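AtRbcX1 (Arabidopsis thaliana, PDB 4GR2) acts as a homodimeric chloroplast chaperone in the assembly of Rubisco and interacts with its large subunit. Local coordinates at residues H20-Y25 against V55-D59. The protein carries 2 engineered substitutions. Residues are numbered along the deposited sequence; the frame is centred on the assembly and turned at random.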
loop_
_atom_site.group_PDB
_atom_site.type_symbol
_atom_site.label_atom_id
_atom_site.label_comp_id
_atom_site.label_asym_id
_atom_site.label_seq_id
_atom_site.Cartn_x
_atom_site.Cartn_y
_atom_site.Cartn_z
ATOM N N HIS B 20 -6.685 4.694 1.160
ATOM C CA HIS B 20 -7.679 5.622 0.592
ATOM C C HIS B 20 -7.881 5.339 -0.908
ATOM O O HIS B 20 -8.991 5.036 -1.358
ATOM C CB HIS B 20 -7.235 7.075 0.865
ATOM C CG HIS B 20 -8.109 8.116 0.226
ATOM N ND1 HIS B 20 -7.612 9.097 -0.608
ATOM C CD2 HIS B 20 -9.442 8.336 0.307
ATOM C CE1 HIS B 20 -8.599 9.867 -1.024
ATOM N NE2 HIS B 20 -9.722 9.423 -0.487
ATOM N N ASP B 21 -6.782 5.371 -1.665
ATOM C CA ASP B 21 -6.839 5.106 -3.097
ATOM C C ASP B 21 -7.284 3.690 -3.385
ATOM O O ASP B 21 -8.060 3.461 -4.323
ATOM C CB ASP B 21 -5.492 5.398 -3.787
ATOM C CG ASP B 21 -5.218 6.885 -3.923
ATOM O OD1 ASP B 21 -6.200 7.661 -4.075
ATOM O OD2 ASP B 21 -4.024 7.274 -3.878
ATOM N N PHE B 22 -6.786 2.738 -2.598
ATOM C CA PHE B 22 -7.245 1.350 -2.719
ATOM C C PHE B 22 -8.778 1.248 -2.515
ATOM O O PHE B 22 -9.455 0.536 -3.246
ATOM C CB PHE B 22 -6.501 0.424 -1.734
ATOM C CG PHE B 22 -6.832 -1.034 -1.915
ATOM C CD1 PHE B 22 -6.620 -1.659 -3.144
ATOM C CD2 PHE B 22 -7.384 -1.776 -0.872
ATOM C CE1 PHE B 22 -6.941 -3.007 -3.326
ATOM C CE2 PHE B 22 -7.701 -3.125 -1.047
ATOM C CZ PHE B 22 -7.485 -3.736 -2.258
ATOM N N PHE B 23 -9.310 1.954 -1.519
ATOM C CA PHE B 23 -10.760 1.932 -1.263
ATOM C C PHE B 23 -11.569 2.538 -2.400
ATOM O O PHE B 23 -12.644 2.029 -2.731
ATOM C CB PHE B 23 -11.107 2.607 0.067
ATOM C CG PHE B 23 -10.594 1.861 1.266
ATOM C CD1 PHE B 23 -10.565 0.479 1.267
ATOM C CD2 PHE B 23 -10.098 2.546 2.371
ATOM C CE1 PHE B 23 -10.074 -0.221 2.374
ATOM C CE2 PHE B 23 -9.592 1.856 3.477
ATOM C CZ PHE B 23 -9.588 0.467 3.471
ATOM N N THR B 24 -11.057 3.604 -3.009
ATOM C CA THR B 24 -11.689 4.153 -4.228
ATOM C C THR B 24 -11.790 3.109 -5.316
ATOM O O THR B 24 -12.805 2.997 -5.981
ATOM C CB THR B 24 -10.911 5.345 -4.788
ATOM O OG1 THR B 24 -10.817 6.361 -3.778
ATOM C CG2 THR B 24 -11.572 5.905 -6.069
ATOM N N TYR B 25 -10.731 2.318 -5.476
ATOM C CA TYR B 25 -10.694 1.270 -6.488
ATOM C C TYR B 25 -11.646 0.106 -6.179
ATOM O O TYR B 25 -12.311 -0.405 -7.082
ATOM C CB TYR B 25 -9.249 0.768 -6.700
ATOM C CG TYR B 25 -9.157 -0.687 -7.097
ATOM C CD1 TYR B 25 -9.184 -1.074 -8.434
ATOM C CD2 TYR B 25 -9.054 -1.681 -6.127
ATOM C CE1 TYR B 25 -9.109 -2.419 -8.790
ATOM C CE2 TYR B 25 -8.986 -3.017 -6.470
ATOM C CZ TYR B 25 -9.009 -3.382 -7.801
ATOM O OH TYR B 25 -8.935 -4.720 -8.120
ATOM N N VAL B 55 -8.140 4.973 -12.433
ATOM C CA VAL B 55 -8.462 4.950 -11.000
ATOM C C VAL B 55 -7.258 5.214 -10.070
ATOM O O VAL B 55 -7.453 5.352 -8.861
ATOM C CB VAL B 55 -9.068 3.594 -10.605
ATOM C CG1 VAL B 55 -10.384 3.363 -11.319
ATOM C CG2 VAL B 55 -8.089 2.479 -10.943
ATOM N N SER B 56 -6.037 5.305 -10.626
ATOM C CA SER B 56 -4.795 5.349 -9.821
ATOM C C SER B 56 -4.633 6.512 -8.808
ATOM O O SER B 56 -4.526 6.264 -7.597
ATOM C CB SER B 56 -3.570 5.189 -10.713
ATOM O OG SER B 56 -3.530 3.864 -11.237
ATOM N N ASP B 57 -4.610 7.764 -9.266
ATOM C CA ASP B 57 -4.946 8.869 -8.353
ATOM C C ASP B 57 -6.471 8.896 -8.327
ATOM O O ASP B 57 -7.102 9.509 -9.192
ATOM C CB ASP B 57 -4.383 10.223 -8.825
ATOM C CG ASP B 57 -4.755 11.412 -7.888
ATOM O OD1 ASP B 57 -5.630 11.299 -6.994
ATOM O OD2 ASP B 57 -4.168 12.504 -8.070
ATOM N N GLY B 58 -7.051 8.224 -7.336
ATOM C CA GLY B 58 -8.490 8.067 -7.259
ATOM C C GLY B 58 -9.314 9.328 -7.102
ATOM O O GLY B 58 -10.447 9.389 -7.576
ATOM N N ASP B 59 -8.794 10.334 -6.408
ATOM C CA ASP B 59 -9.581 11.554 -6.262
ATOM C C ASP B 59 -9.598 12.365 -7.556
ATOM O O ASP B 59 -10.611 13.018 -7.870
ATOM C CB ASP B 59 -9.102 12.397 -5.090
ATOM C CG ASP B 59 -9.542 11.819 -3.752
ATOM O OD1 ASP B 59 -10.145 10.721 -3.757
ATOM O OD2 ASP B 59 -9.261 12.442 -2.711
HETATM O O HOH W 1 -6.231 10.196 -4.513
#
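The N-terminal end of helix 58-68 meets the flank of helix 11-35 here, with D21 and T24 against G58 and H20 against D59. D57 is the N-cap residue, and its OD1 accepts a weak capping hydrogen bond from D59 N. D21 adds a carboxylate from the neighbouring helix. Its OD1 takes a weak, bent bond from G58 N, 3.4 Å away. A water bridges the same groups. It donates to D21 OD1 at 2.6 Å and to D57 OD1, and accepts from D59 N at 3.2 Å. The water thus sits between two carboxylates and a backbone N-H of the first turn, which is likely to ease the repulsion between the two acids. The T24 torsion (chi1 -58°) turns CG2 out onto G58 CA, at 3.9 Å, and lets OG1 reach back to H20 O in a weak bond. T24 OG1 is also hydrogen-bonded to R83. D59 OD2 comes up in plane to the rim of the H20 ring, 3.1 Å from H20 CE1. Ring and carboxylate stand almost perpendicular, at 83°. The same carboxylate forms a salt bridge with R83 through OD1 and a hydrogen bond with S107 of the second subunit through OD2. With an alanine at D59, R83 would probably lose this charged mate, S107 of the second subunit this acceptor, and the H20 edge its neighbouring carboxylate. Farther along, V55 CG2 approaches Y25 CD1 obliquely at 4.5 Å. The arrangement is that of a capped helix N-terminus packed against a second helix, within the all-helical RbcX fold and next to its dimer partner.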